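Local atomic coordinates of endonuclease III (Geobacillus stearothermophilus, PDB entry 1ORN), a protein that probably removes damaged pyrimidine bases from DNA as an iron-sulfur DNA glycosylase and cuts the strand at the abasic site, through a covalent enzyme-DNA intermediate. Residues A49-V54 with R81-Y86; I69-E74 with N92-C97; E75-I80 with N88-I93; A98-K103 with M116-V121. One frame throughout, in Å; residues are numbered along the deposited sequence.

Contact 1 (A49-V54 with R81-Y86); sequences ALVNKV and RSIGLY. With nucleotides of chain A.
Ile83 packs on Val51 and Val54 of helix 48-61 while its carbonyl O accepts a bond from the DNA. N2 of DG6 of chain A donates to Ile83 O at 3.0 Å, with an N-H...O angle of 131°. Leu85 N makes a shorter and straighter bond to the same nucleotide, donating to O4' of DG6 of chain A at 2.7 Å and 162°. The nucleotide is thus held at sugar and base by the backbone of one loop. Leu85 also lays its CD2 against the ring system, 3.5 Å from C5 of DG6 of chain A. This is the loop between helices 73-79 and 86-103. The position of Leu85 against this base is consistent with the wedging leucine of endonuclease III, DG6 of chain A probably being the estranged guanine. Gly84, with positive phi, brings its CA close to the base and to the next sugar. Ser82 OG reaches further along the strand and donates to OP1 of DG8 of chain A at 3.0 Å.

The loop rests on helix 48-61 through apolar contacts. Ile83 CD1 sits 3.6 Å from Val54 CG2 and 3.7 Å from Val51 CA. With CG1 anti to the backbone N (chi1 172°), CG2 of Val54 lies anti to the carbonyl carbon and meets Ile83 CD1. Leu50 CD1 lies 3.9 Å from Ser82 O, a buried carbonyl oxygen without a hydrogen-bond partner. Leu50 CD2 also approaches O3' of DG8 of chain A.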
# COMPACT_ATOMS: atom_id res chain seq x y z
N ALA C 49 -3.37 6.35 -10.13
CA ALA C 49 -3.71 6.79 -11.47
C ALA C 49 -2.49 6.82 -12.39
O ALA C 49 -2.54 6.31 -13.51
CB ALA C 49 -4.38 8.17 -11.43
N LEU C 50 -1.41 7.42 -11.93
CA LEU C 50 -0.20 7.51 -12.74
C LEU C 50 0.48 6.16 -12.91
O LEU C 50 1.07 5.89 -13.95
CB LEU C 50 0.79 8.50 -12.13
CG LEU C 50 0.93 9.85 -12.84
CD1 LEU C 50 1.45 9.63 -14.26
CD2 LEU C 50 -0.42 10.55 -12.88
N VAL C 51 0.42 5.32 -11.88
CA VAL C 51 1.04 4.01 -12.00
C VAL C 51 0.30 3.19 -13.05
O VAL C 51 0.91 2.54 -13.89
CB VAL C 51 1.02 3.24 -10.66
CG1 VAL C 51 1.48 1.80 -10.89
CG2 VAL C 51 1.92 3.93 -9.64
N ASN C 52 -1.03 3.23 -13.00
CA ASN C 52 -1.84 2.48 -13.96
C ASN C 52 -1.68 2.97 -15.40
O ASN C 52 -1.69 2.18 -16.34
CB ASN C 52 -3.31 2.51 -13.56
CG ASN C 52 -3.58 1.74 -12.28
OD1 ASN C 52 -2.95 0.71 -12.02
ND2 ASN C 52 -4.54 2.21 -11.50
N LYS C 53 -1.53 4.28 -15.56
CA LYS C 53 -1.34 4.83 -16.90
C LYS C 53 -0.01 4.36 -17.47
O LYS C 53 0.09 4.01 -18.65
CB LYS C 53 -1.38 6.36 -16.87
CG LYS C 53 -0.15 7.02 -16.27
N VAL C 54 1.02 4.34 -16.62
CA VAL C 54 2.35 3.90 -17.04
C VAL C 54 2.44 2.40 -17.29
O VAL C 54 2.95 1.97 -18.33
CB VAL C 54 3.42 4.31 -15.99
CG1 VAL C 54 4.76 3.68 -16.34
CG2 VAL C 54 3.55 5.82 -15.95
N ARG C 81 9.69 6.98 -16.52
CA ARG C 81 10.01 8.35 -16.11
C ARG C 81 8.86 9.12 -15.44
O ARG C 81 9.09 9.85 -14.48
CB ARG C 81 10.52 9.15 -17.31
CG ARG C 81 10.87 10.59 -16.97
CD ARG C 81 11.42 11.34 -18.18
NE ARG C 81 11.65 12.75 -17.88
CZ ARG C 81 10.69 13.64 -17.64
NH1 ARG C 81 9.42 13.26 -17.66
NH2 ARG C 81 11.00 14.89 -17.35
N SER C 82 7.64 8.96 -15.95
CA SER C 82 6.49 9.67 -15.41
C SER C 82 6.08 9.29 -13.98
O SER C 82 5.26 9.97 -13.37
CB SER C 82 5.28 9.50 -16.34
OG SER C 82 5.50 10.18 -17.56
N ILE C 83 6.66 8.22 -13.46
CA ILE C 83 6.35 7.76 -12.11
C ILE C 83 7.09 8.62 -11.08
O ILE C 83 6.59 8.85 -9.97
CB ILE C 83 6.80 6.28 -11.91
CG1 ILE C 83 6.00 5.35 -12.84
CG2 ILE C 83 6.63 5.86 -10.46
CD1 ILE C 83 4.53 5.25 -12.51
N GLY C 84 8.26 9.11 -11.46
CA GLY C 84 9.07 9.90 -10.54
C GLY C 84 9.99 8.90 -9.85
O GLY C 84 9.76 7.69 -9.98
N LEU C 85 11.01 9.38 -9.14
CA LEU C 85 11.95 8.48 -8.46
C LEU C 85 12.33 7.36 -9.43
O LEU C 85 12.66 6.24 -9.02
CB LEU C 85 11.30 7.86 -7.21
CG LEU C 85 10.70 8.82 -6.17
CD1 LEU C 85 10.18 8.03 -4.97
CD2 LEU C 85 11.77 9.81 -5.71
N TYR C 86 12.31 7.69 -10.73
CA TYR C 86 12.58 6.72 -11.78
C TYR C 86 13.99 6.15 -11.90
O TYR C 86 14.16 5.05 -12.43
CB TYR C 86 12.16 7.29 -13.14
CG TYR C 86 12.96 8.48 -13.60
CD1 TYR C 86 12.69 9.76 -13.10
CD2 TYR C 86 13.99 8.34 -14.52
CE1 TYR C 86 13.43 10.86 -13.52
CE2 TYR C 86 14.74 9.43 -14.94
CZ TYR C 86 14.45 10.69 -14.44
OH TYR C 86 15.18 11.77 -14.87
P DG A 6 15.59 9.75 -8.76
OP1 DG A 6 15.45 8.31 -9.14
OP2 DG A 6 16.76 10.52 -9.25
O5' DG A 6 14.26 10.50 -9.20
C5' DG A 6 14.22 11.93 -9.34
C4' DG A 6 12.83 12.34 -9.77
O4' DG A 6 11.86 11.95 -8.78
C3' DG A 6 12.59 13.83 -10.01
O3' DG A 6 11.62 13.94 -11.06
C2' DG A 6 11.91 14.27 -8.72
C1' DG A 6 11.04 13.06 -8.46
N9 DG A 6 10.55 12.89 -7.10
C8 DG A 6 11.16 13.30 -5.94
N7 DG A 6 10.48 12.99 -4.86
C5 DG A 6 9.35 12.33 -5.35
C6 DG A 6 8.26 11.75 -4.65
O6 DG A 6 8.07 11.70 -3.43
N1 DG A 6 7.33 11.19 -5.53
C2 DG A 6 7.45 11.19 -6.90
N2 DG A 6 6.43 10.60 -7.58
N3 DG A 6 8.46 11.71 -7.56
C4 DG A 6 9.38 12.27 -6.72
P DT A 7 11.84 14.97 -12.27
OP1 DT A 7 13.10 14.58 -12.97
OP2 DT A 7 11.69 16.35 -11.75
O5' DT A 7 10.61 14.64 -13.22
C5' DT A 7 10.37 13.30 -13.64
C4' DT A 7 8.91 12.95 -13.50
O4' DT A 7 8.52 12.85 -12.10
C3' DT A 7 7.93 13.93 -14.15
O3' DT A 7 6.97 13.20 -14.91
C2' DT A 7 7.27 14.62 -12.96
C1' DT A 7 7.30 13.54 -11.89
N1 DT A 7 7.29 14.04 -10.49
C2 DT A 7 6.32 13.54 -9.63
O2 DT A 7 5.48 12.73 -9.96
N3 DT A 7 6.39 14.04 -8.35
C4 DT A 7 7.30 14.96 -7.85
O4 DT A 7 7.25 15.30 -6.67
C5 DT A 7 8.27 15.45 -8.81
C7 DT A 7 9.27 16.46 -8.37
C6 DT A 7 8.21 14.97 -10.06
P DG A 8 5.91 13.98 -15.82
OP1 DG A 8 5.59 13.11 -16.98
OP2 DG A 8 6.40 15.36 -16.06
O5' DG A 8 4.62 14.04 -14.89
C5' DG A 8 4.02 12.83 -14.43
C4' DG A 8 2.76 13.13 -13.66
O4' DG A 8 3.06 13.50 -12.30
C3' DG A 8 1.91 14.25 -14.24
O3' DG A 8 0.54 13.85 -14.24
C2' DG A 8 2.15 15.41 -13.29
C1' DG A 8 2.39 14.71 -11.96
N9 DG A 8 3.23 15.44 -11.02
C8 DG A 8 4.38 16.14 -11.30
N7 DG A 8 4.92 16.68 -10.24
C5 DG A 8 4.09 16.30 -9.19
C6 DG A 8 4.17 16.58 -7.80
O6 DG A 8 5.02 17.24 -7.19
N1 DG A 8 3.12 16.00 -7.10
C2 DG A 8 2.12 15.25 -7.66
N2 DG A 8 1.19 14.78 -6.81
N3 DG A 8 2.03 14.98 -8.96
C4 DG A 8 3.04 15.54 -9.66

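Contact 2 (I69-E74 with N92-C97); sequences IAVPLE and NIQKLC
The turn leading into helix 73-79 meets helix 86-103 chiefly through Gln94, whose side chain reaches out from the helix to the backbone of Val71. Gln94 NE2 donates to Val71 O at 3.0 Å, with an N-H...O angle of 141°. The oxygen lies close to the amide plane of Gln94. The donor stands above the carbonyl plane of Val71, 37° out of it. The same nitrogen also hydrogen-bonds to Tyr68 O, so one amide nitrogen ties helix 65-69 and the following turn to helix 86-103. Gln94 CG is anti to the carbonyl carbon (chi1 -64°) and the chain beyond it is extended, which lets the amide span the gap to the turn.

In this all-helical domain of the HhH-GPD fold, a short link that includes Val71 and Pro72 joins helix 65-69 to helix 73-79. Pro72 takes the N-cap position of the latter. Leu73, one residue on, covers the other end of the amide: its CD1 lies 3.4 Å from Gln94 OE1. Val71 CG2 lies 4.0 Å from NE2 of Gln94. At the far end of the contact Ile69 uses a single methyl. Its CG2 sits 3.5 Å from Gln94 O and 3.7 Å from Cys97 CB. Cys97 also touches Phe34, Pro65 and Tyr68.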
# COMPACT_ATOMS: atom_id res chain seq x y z
N ILE C 69 15.74 -7.02 -17.52
CA ILE C 69 17.20 -7.03 -17.44
C ILE C 69 17.88 -7.11 -18.80
O ILE C 69 19.10 -7.07 -18.89
CB ILE C 69 17.72 -8.21 -16.58
CG1 ILE C 69 17.49 -9.54 -17.31
CG2 ILE C 69 17.03 -8.22 -15.24
CD1 ILE C 69 18.05 -10.75 -16.58
N ALA C 70 17.08 -7.21 -19.86
CA ALA C 70 17.62 -7.30 -21.22
C ALA C 70 17.82 -5.94 -21.87
O ALA C 70 18.49 -5.84 -22.90
CB ALA C 70 16.71 -8.16 -22.09
N VAL C 71 17.24 -4.90 -21.29
CA VAL C 71 17.38 -3.56 -21.84
C VAL C 71 18.36 -2.73 -21.02
O VAL C 71 18.64 -3.04 -19.86
CB VAL C 71 16.02 -2.82 -21.87
CG1 VAL C 71 15.02 -3.62 -22.69
CG2 VAL C 71 15.50 -2.60 -20.45
N PRO C 72 18.93 -1.68 -21.63
CA PRO C 72 19.87 -0.84 -20.89
C PRO C 72 19.11 -0.11 -19.79
O PRO C 72 17.93 0.19 -19.95
CB PRO C 72 20.41 0.10 -21.95
CG PRO C 72 20.32 -0.71 -23.21
CD PRO C 72 18.96 -1.34 -23.07
N LEU C 73 19.78 0.18 -18.68
CA LEU C 73 19.13 0.88 -17.58
C LEU C 73 18.49 2.19 -18.05
O LEU C 73 17.37 2.52 -17.65
CB LEU C 73 20.16 1.16 -16.47
CG LEU C 73 19.64 1.80 -15.19
CD1 LEU C 73 18.54 0.93 -14.59
CD2 LEU C 73 20.78 1.96 -14.19
N GLU C 74 19.19 2.91 -18.91
CA GLU C 74 18.70 4.19 -19.43
C GLU C 74 17.37 4.06 -20.16
O GLU C 74 16.55 4.98 -20.14
CB GLU C 74 19.74 4.81 -20.38
CG GLU C 74 21.12 5.00 -19.77
CD GLU C 74 21.80 3.68 -19.43
OE1 GLU C 74 21.87 2.81 -20.31
OE2 GLU C 74 22.26 3.53 -18.27
N ASN C 92 16.42 -0.54 -9.18
CA ASN C 92 15.90 -1.56 -8.26
C ASN C 92 15.15 -2.66 -9.02
O ASN C 92 15.29 -3.84 -8.70
CB ASN C 92 14.97 -0.92 -7.23
CG ASN C 92 15.71 -0.16 -6.14
OD1 ASN C 92 15.13 0.67 -5.44
ND2 ASN C 92 17.00 -0.46 -5.99
N ILE C 93 14.36 -2.28 -10.02
CA ILE C 93 13.62 -3.26 -10.79
C ILE C 93 14.55 -4.24 -11.51
O ILE C 93 14.33 -5.45 -11.48
CB ILE C 93 12.66 -2.57 -11.79
CG1 ILE C 93 11.52 -1.91 -11.02
CG2 ILE C 93 12.09 -3.59 -12.79
CD1 ILE C 93 10.66 -0.97 -11.85
N GLN C 94 15.61 -3.74 -12.13
CA GLN C 94 16.53 -4.65 -12.81
C GLN C 94 17.20 -5.59 -11.82
O GLN C 94 17.37 -6.77 -12.09
CB GLN C 94 17.59 -3.87 -13.60
CG GLN C 94 17.02 -3.03 -14.74
CD GLN C 94 18.05 -2.71 -15.80
OE1 GLN C 94 19.18 -2.34 -15.48
NE2 GLN C 94 17.67 -2.84 -17.07
N LYS C 95 17.58 -5.07 -10.65
CA LYS C 95 18.23 -5.90 -9.63
C LYS C 95 17.23 -6.90 -9.04
O LYS C 95 17.58 -8.04 -8.74
CB LYS C 95 18.79 -5.02 -8.51
CG LYS C 95 19.55 -5.79 -7.43
N LEU C 96 15.98 -6.46 -8.89
CA LEU C 96 14.92 -7.31 -8.36
C LEU C 96 14.66 -8.48 -9.31
O LEU C 96 14.52 -9.63 -8.88
CB LEU C 96 13.66 -6.46 -8.17
CG LEU C 96 12.31 -7.05 -7.75
CD1 LEU C 96 11.41 -5.90 -7.27
CD2 LEU C 96 11.66 -7.78 -8.91
N CYS C 97 14.60 -8.19 -10.61
CA CYS C 97 14.36 -9.23 -11.61
C CYS C 97 15.51 -10.23 -11.68
O CYS C 97 15.29 -11.44 -11.85
CB CYS C 97 14.11 -8.59 -12.97
SG CYS C 97 12.46 -7.80 -13.07

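Contact 3 (E75-I80 with N88-I93); sequences ELEQDI and NKARNI. With nucleotides of chain A.
Ala90 is the meeting point of the apolar contacts, with Leu76, Glu77 and Ile80 gathered round it. The CA atoms of Ala90 and Glu77 are only 5.4 Å apart, and the small methyl lets the backbones come this near. Ala90 CB is touched by Glu77 CG at 3.7 Å and by Ile80 CD1 at 3.9 Å. Leu76 CG lies 4.1 Å from the same methyl, and Leu76 CD2 rests 3.7 Å from the carbonyl oxygen, Ala90 O. In Ile80, chi1 sets CG1 between the backbone N and the carbonyl carbon (66°), and the anti chi2 carries CD1 on. Ile80 CD1 lies 3.6 Å from Ala90 N and also meets Lys89 CB. Ile93, one turn on, offers CG2 to Leu76 CD2; it also packs on Ile38 and Leu42 of helix 33-43.

No hydrogen bond joins the two segments. The polar groups look elsewhere. Lys89 runs extended away from helix 73-79, and its NZ hydrogen-bonds to Leu42 O and Ala44 O. Glu75 and Asp79 both form salt bridges with Lys61.

The DNA is met at the start of helix 86-103. Asn88 N donates to OP1 of DG6 of chain A at 2.9 Å, with an angle of 158°. The positive end of the helix dipole would probably strengthen this grip on a phosphate.

The axes of 75-79 and 88-93 come within 8.8 Å, with 124° between their N-to-C directions. Two consecutive helices of the all-helical HhH-GPD fold thus cross at a steep angle, and the short loop between them is presented to the DNA.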
# COMPACT_ATOMS: atom_id res chain seq x y z
N GLU C 75 17.17 2.92 -20.82
CA GLU C 75 15.93 2.69 -21.56
C GLU C 75 14.75 2.48 -20.62
O GLU C 75 13.67 3.03 -20.84
CB GLU C 75 16.09 1.48 -22.49
CG GLU C 75 14.87 1.21 -23.37
CD GLU C 75 15.11 0.09 -24.37
OE1 GLU C 75 14.16 -0.28 -25.10
OE2 GLU C 75 16.25 -0.42 -24.44
N LEU C 76 14.95 1.66 -19.59
CA LEU C 76 13.88 1.40 -18.64
C LEU C 76 13.54 2.68 -17.88
O LEU C 76 12.38 2.95 -17.57
CB LEU C 76 14.29 0.29 -17.66
CG LEU C 76 13.25 -0.07 -16.59
CD1 LEU C 76 11.96 -0.56 -17.25
CD2 LEU C 76 13.81 -1.15 -15.67
N GLU C 77 14.56 3.48 -17.59
CA GLU C 77 14.36 4.75 -16.89
C GLU C 77 13.34 5.61 -17.63
O GLU C 77 12.42 6.16 -17.02
CB GLU C 77 15.67 5.52 -16.76
CG GLU C 77 16.64 4.98 -15.71
CD GLU C 77 17.86 5.87 -15.52
OE1 GLU C 77 18.71 5.54 -14.67
OE2 GLU C 77 17.98 6.89 -16.22
N GLN C 78 13.50 5.72 -18.94
CA GLN C 78 12.58 6.52 -19.74
C GLN C 78 11.17 5.93 -19.76
O GLN C 78 10.18 6.66 -19.71
CB GLN C 78 13.10 6.66 -21.17
CG GLN C 78 14.27 7.62 -21.30
CD GLN C 78 14.00 8.96 -20.65
OE1 GLN C 78 13.01 9.62 -20.96
NE2 GLN C 78 14.87 9.36 -19.73
N ASP C 79 11.09 4.60 -19.81
CA ASP C 79 9.81 3.91 -19.84
C ASP C 79 8.95 4.16 -18.60
O ASP C 79 7.72 4.09 -18.67
CB ASP C 79 10.03 2.41 -20.04
CG ASP C 79 10.37 2.06 -21.47
OD1 ASP C 79 10.84 0.92 -21.71
OD2 ASP C 79 10.16 2.91 -22.36
N ILE C 80 9.59 4.46 -17.47
CA ILE C 80 8.87 4.71 -16.22
C ILE C 80 9.13 6.12 -15.68
O ILE C 80 8.81 6.42 -14.53
CB ILE C 80 9.27 3.71 -15.10
CG1 ILE C 80 10.73 3.92 -14.70
CG2 ILE C 80 9.04 2.29 -15.57
CD1 ILE C 80 11.17 3.10 -13.51
N ASN C 88 16.15 5.47 -9.29
CA ASN C 88 16.28 4.44 -8.28
C ASN C 88 15.34 3.26 -8.56
O ASN C 88 15.73 2.11 -8.39
CB ASN C 88 16.01 5.01 -6.88
CG ASN C 88 17.12 5.94 -6.41
OD1 ASN C 88 18.30 5.72 -6.71
ND2 ASN C 88 16.76 6.98 -5.67
N LYS C 89 14.12 3.55 -8.99
CA LYS C 89 13.18 2.47 -9.26
C LYS C 89 13.62 1.58 -10.43
O LYS C 89 13.57 0.36 -10.32
CB LYS C 89 11.77 3.04 -9.49
CG LYS C 89 11.15 3.54 -8.18
CD LYS C 89 9.79 4.21 -8.37
CE LYS C 89 9.18 4.53 -7.01
NZ LYS C 89 7.87 5.22 -7.12
N ALA C 90 14.08 2.19 -11.52
CA ALA C 90 14.54 1.42 -12.66
C ALA C 90 15.70 0.52 -12.24
O ALA C 90 15.75 -0.66 -12.60
CB ALA C 90 14.97 2.35 -13.80
N ARG C 91 16.64 1.07 -11.47
CA ARG C 91 17.78 0.28 -11.02
C ARG C 91 17.33 -0.85 -10.10
O ARG C 91 17.79 -1.98 -10.24
CB ARG C 91 18.81 1.17 -10.30
N ASN C 92 16.42 -0.54 -9.18
CA ASN C 92 15.90 -1.56 -8.26
C ASN C 92 15.15 -2.66 -9.02
O ASN C 92 15.29 -3.84 -8.70
CB ASN C 92 14.97 -0.92 -7.23
CG ASN C 92 15.71 -0.16 -6.14
OD1 ASN C 92 15.13 0.67 -5.44
ND2 ASN C 92 17.00 -0.46 -5.99
N ILE C 93 14.36 -2.28 -10.02
CA ILE C 93 13.62 -3.26 -10.79
C ILE C 93 14.55 -4.24 -11.51
O ILE C 93 14.33 -5.45 -11.48
CB ILE C 93 12.66 -2.57 -11.79
CG1 ILE C 93 11.52 -1.91 -11.02
CG2 ILE C 93 12.09 -3.59 -12.79
CD1 ILE C 93 10.66 -0.97 -11.85
P DG A 6 15.59 9.75 -8.76
OP1 DG A 6 15.45 8.31 -9.14
OP2 DG A 6 16.76 10.52 -9.25
O5' DG A 6 14.26 10.50 -9.20
C5' DG A 6 14.22 11.93 -9.34
C4' DG A 6 12.83 12.34 -9.77
O4' DG A 6 11.86 11.95 -8.78
C3' DG A 6 12.59 13.83 -10.01
O3' DG A 6 11.62 13.94 -11.06
C2' DG A 6 11.91 14.27 -8.72
C1' DG A 6 11.04 13.06 -8.46
N9 DG A 6 10.55 12.89 -7.10
C8 DG A 6 11.16 13.30 -5.94
N7 DG A 6 10.48 12.99 -4.86
C5 DG A 6 9.35 12.33 -5.35
C6 DG A 6 8.26 11.75 -4.65
O6 DG A 6 8.07 11.70 -3.43
N1 DG A 6 7.33 11.19 -5.53
C2 DG A 6 7.45 11.19 -6.90
N2 DG A 6 6.43 10.60 -7.58
N3 DG A 6 8.46 11.71 -7.56
C4 DG A 6 9.38 12.27 -6.72
P DC A 5 18.94 13.93 -4.92
OP1 DC A 5 20.04 13.86 -5.91
OP2 DC A 5 18.22 15.21 -4.70
O5' DC A 5 17.88 12.80 -5.28
C5' DC A 5 18.27 11.43 -5.30
C4' DC A 5 17.05 10.54 -5.42
O4' DC A 5 16.33 10.47 -4.17
C3' DC A 5 16.03 10.97 -6.48
O3' DC A 5 15.57 9.80 -7.16
C2' DC A 5 14.89 11.53 -5.65
C1' DC A 5 14.95 10.59 -4.46
N1 DC A 5 14.22 10.99 -3.25
C2 DC A 5 13.49 10.01 -2.57
O2 DC A 5 13.53 8.85 -2.99
N3 DC A 5 12.78 10.36 -1.48
C4 DC A 5 12.78 11.62 -1.05
N4 DC A 5 12.04 11.90 0.03
C5 DC A 5 13.54 12.64 -1.70
C6 DC A 5 14.24 12.28 -2.79

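Contact 4 (A98-K103 with M116-V121). With NA (sodium ion), chain E; nucleotides of chain B.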
# COMPACT_ATOMS: atom_id res chain seq x y z
N ALA C 98 16.73 -9.74 -11.53
CA ALA C 98 17.89 -10.62 -11.55
C ALA C 98 17.83 -11.57 -10.34
O ALA C 98 18.20 -12.74 -10.45
CB ALA C 98 19.18 -9.80 -11.52
N MET C 99 17.35 -11.07 -9.21
CA MET C 99 17.27 -11.87 -7.99
C MET C 99 16.18 -12.93 -8.08
O MET C 99 16.34 -14.03 -7.55
CB MET C 99 17.03 -10.97 -6.77
CG MET C 99 17.29 -11.65 -5.43
SD MET C 99 17.25 -10.52 -4.00
CE MET C 99 18.40 -9.27 -4.54
N LEU C 100 15.07 -12.61 -8.73
CA LEU C 100 13.99 -13.59 -8.88
C LEU C 100 14.54 -14.79 -9.65
O LEU C 100 14.28 -15.95 -9.30
CB LEU C 100 12.81 -12.98 -9.65
CG LEU C 100 11.98 -11.89 -8.95
CD1 LEU C 100 10.84 -11.43 -9.87
CD2 LEU C 100 11.43 -12.43 -7.65
N ILE C 101 15.30 -14.50 -10.69
CA ILE C 101 15.90 -15.54 -11.52
C ILE C 101 16.95 -16.35 -10.77
O ILE C 101 16.93 -17.59 -10.77
CB ILE C 101 16.56 -14.92 -12.77
CG1 ILE C 101 15.49 -14.27 -13.65
CG2 ILE C 101 17.35 -15.98 -13.54
CD1 ILE C 101 16.04 -13.33 -14.71
N ASP C 102 17.87 -15.66 -10.11
CA ASP C 102 18.95 -16.32 -9.39
C ASP C 102 18.60 -16.98 -8.06
O ASP C 102 19.15 -18.03 -7.73
CB ASP C 102 20.10 -15.33 -9.17
CG ASP C 102 20.60 -14.73 -10.47
OD1 ASP C 102 20.84 -15.50 -11.42
OD2 ASP C 102 20.76 -13.49 -10.54
N LYS C 103 17.68 -16.38 -7.32
CA LYS C 103 17.33 -16.90 -6.01
C LYS C 103 15.95 -17.52 -5.84
O LYS C 103 15.77 -18.38 -4.98
CB LYS C 103 17.50 -15.80 -4.97
CG LYS C 103 18.90 -15.17 -4.95
N MET C 116 11.02 -9.01 1.00
CA MET C 116 11.76 -7.87 1.50
C MET C 116 13.25 -7.91 1.18
O MET C 116 13.94 -6.90 1.31
CB MET C 116 11.54 -7.73 3.01
CG MET C 116 10.15 -7.19 3.34
SD MET C 116 9.80 -7.12 5.10
CE MET C 116 11.14 -6.05 5.67
N LYS C 117 13.74 -9.06 0.74
CA LYS C 117 15.15 -9.15 0.37
C LYS C 117 15.39 -8.53 -1.00
O LYS C 117 16.53 -8.24 -1.38
CB LYS C 117 15.60 -10.61 0.39
CG LYS C 117 15.63 -11.21 1.79
CD LYS C 117 16.10 -12.65 1.75
CE LYS C 117 16.13 -13.26 3.15
NZ LYS C 117 16.99 -12.46 4.07
N LEU C 118 14.31 -8.32 -1.75
CA LEU C 118 14.41 -7.72 -3.08
C LEU C 118 14.62 -6.21 -2.95
O LEU C 118 14.04 -5.56 -2.07
CB LEU C 118 13.12 -8.00 -3.87
CG LEU C 118 12.80 -9.48 -4.07
CD1 LEU C 118 11.38 -9.63 -4.60
CD2 LEU C 118 13.81 -10.10 -5.03
N PRO C 119 15.48 -5.64 -3.80
CA PRO C 119 15.76 -4.20 -3.76
C PRO C 119 14.52 -3.40 -4.17
O PRO C 119 13.88 -3.72 -5.17
CB PRO C 119 16.89 -4.03 -4.78
CG PRO C 119 17.50 -5.43 -4.88
CD PRO C 119 16.29 -6.30 -4.83
N GLY C 120 14.17 -2.38 -3.38
CA GLY C 120 13.01 -1.56 -3.68
C GLY C 120 11.76 -2.04 -2.96
O GLY C 120 10.72 -1.37 -2.98
N VAL C 121 11.86 -3.20 -2.32
CA VAL C 121 10.74 -3.77 -1.58
C VAL C 121 10.94 -3.71 -0.06
O VAL C 121 11.83 -4.36 0.49
CB VAL C 121 10.52 -5.27 -1.95
CG1 VAL C 121 9.31 -5.83 -1.20
CG2 VAL C 121 10.36 -5.42 -3.47
NA NA E . 14.24 -4.81 0.19
P DC B 10 14.54 -1.25 0.29
OP1 DC B 10 14.82 -2.43 -0.56
OP2 DC B 10 14.29 -1.42 1.75
O5' DC B 10 15.77 -0.25 0.12
C5' DC B 10 15.96 0.40 -1.13
C4' DC B 10 17.07 1.42 -1.02
O4' DC B 10 16.60 2.61 -0.34
C3' DC B 10 18.26 0.90 -0.23
O3' DC B 10 19.48 1.11 -0.93
C2' DC B 10 18.24 1.70 1.06
C1' DC B 10 17.54 2.99 0.66
N1 DC B 10 16.81 3.61 1.78
C2 DC B 10 16.92 4.99 1.98
O2 DC B 10 17.59 5.66 1.19
N3 DC B 10 16.28 5.55 3.04
C4 DC B 10 15.56 4.79 3.87
N4 DC B 10 14.95 5.39 4.89
C5 DC B 10 15.43 3.39 3.68
C6 DC B 10 16.06 2.84 2.63
P DT B 9 8.17 0.14 1.46
OP1 DT B 9 7.82 -1.13 0.78
OP2 DT B 9 8.06 0.25 2.94
O5' DT B 9 9.64 0.54 1.04
C5' DT B 9 9.97 0.60 -0.34
C4' DT B 9 11.41 1.01 -0.52
O4' DT B 9 11.56 2.43 -0.25
C3' DT B 9 12.40 0.28 0.39
O3' DT B 9 13.35 -0.41 -0.41
C2' DT B 9 13.03 1.39 1.23
C1' DT B 9 12.80 2.65 0.41
N1 DT B 9 12.67 3.90 1.21
C2 DT B 9 13.39 5.02 0.80
O2 DT B 9 14.13 5.03 -0.16
N3 DT B 9 13.20 6.13 1.59
C4 DT B 9 12.40 6.24 2.71
O4 DT B 9 12.33 7.31 3.32
C5 DT B 9 11.70 5.03 3.08
C7 DT B 9 10.82 5.04 4.29
C6 DT B 9 11.86 3.94 2.32
O HOH W 1 16.48 -5.41 0.03
O HOH W 2 14.76 -3.86 2.53
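Met99 and Leu118 pass each other at a slant, with the sulfur against methyl CD2 of Leu118. Met99 SD is 3.6 Å from Leu118 CD2, and Met99 CB and CG also border that methyl. The sulfur lies 3.5 Å from the carbonyl oxygen Lys117 O as well. Up to SD the methionine chain is extended; it then bends (chi3 -53°), which places CE 3.7 Å from Pro119 CD. Leu100 meets the other branch of Leu118, roughly at a right angle, with its CD2 4.1 Å from Leu118 CD1. Leu37 and Tyr104 also touch Leu118.

Residues 116-121 form the hairpin of the helix-hairpin-helix motif, between helices 112-115 and 123-134. A type II turn runs from Leu118 to Val121, with Gly120 at its positive-phi position. The turn faces the DNA backbone. Gly120 N donates to OP1 of DC10 of chain B at 2.9 Å. The same phosphate oxygen binds the sodium ion at 2.6 Å. Met116 O, Leu118 O (2.4 Å from the sodium ion) and Val121 O supply three more ligands, and two waters bring the number to six.

In the fold
All four contacts belong to the HhH-GPD glycosylase fold, and helix 86-103 carries one segment of contacts 2, 3 and 4. Contacts 2 and 3 are close neighbours, with centres about 7 Å apart, and both join this helix to helix 73-79 or the turn before it. The centre of contact 1 lies about 11 Å from that of contact 3, at the loop between the two helices. Its segments alternate along the chain with those of contacts 2 and 3. Contact 4 follows later in sequence, its centre about 21 Å from that of contact 1. Contacts 1 and 3 meet DNA chain A, contact 4 meets chain B. One helical framework thus links the sites that hold both strands.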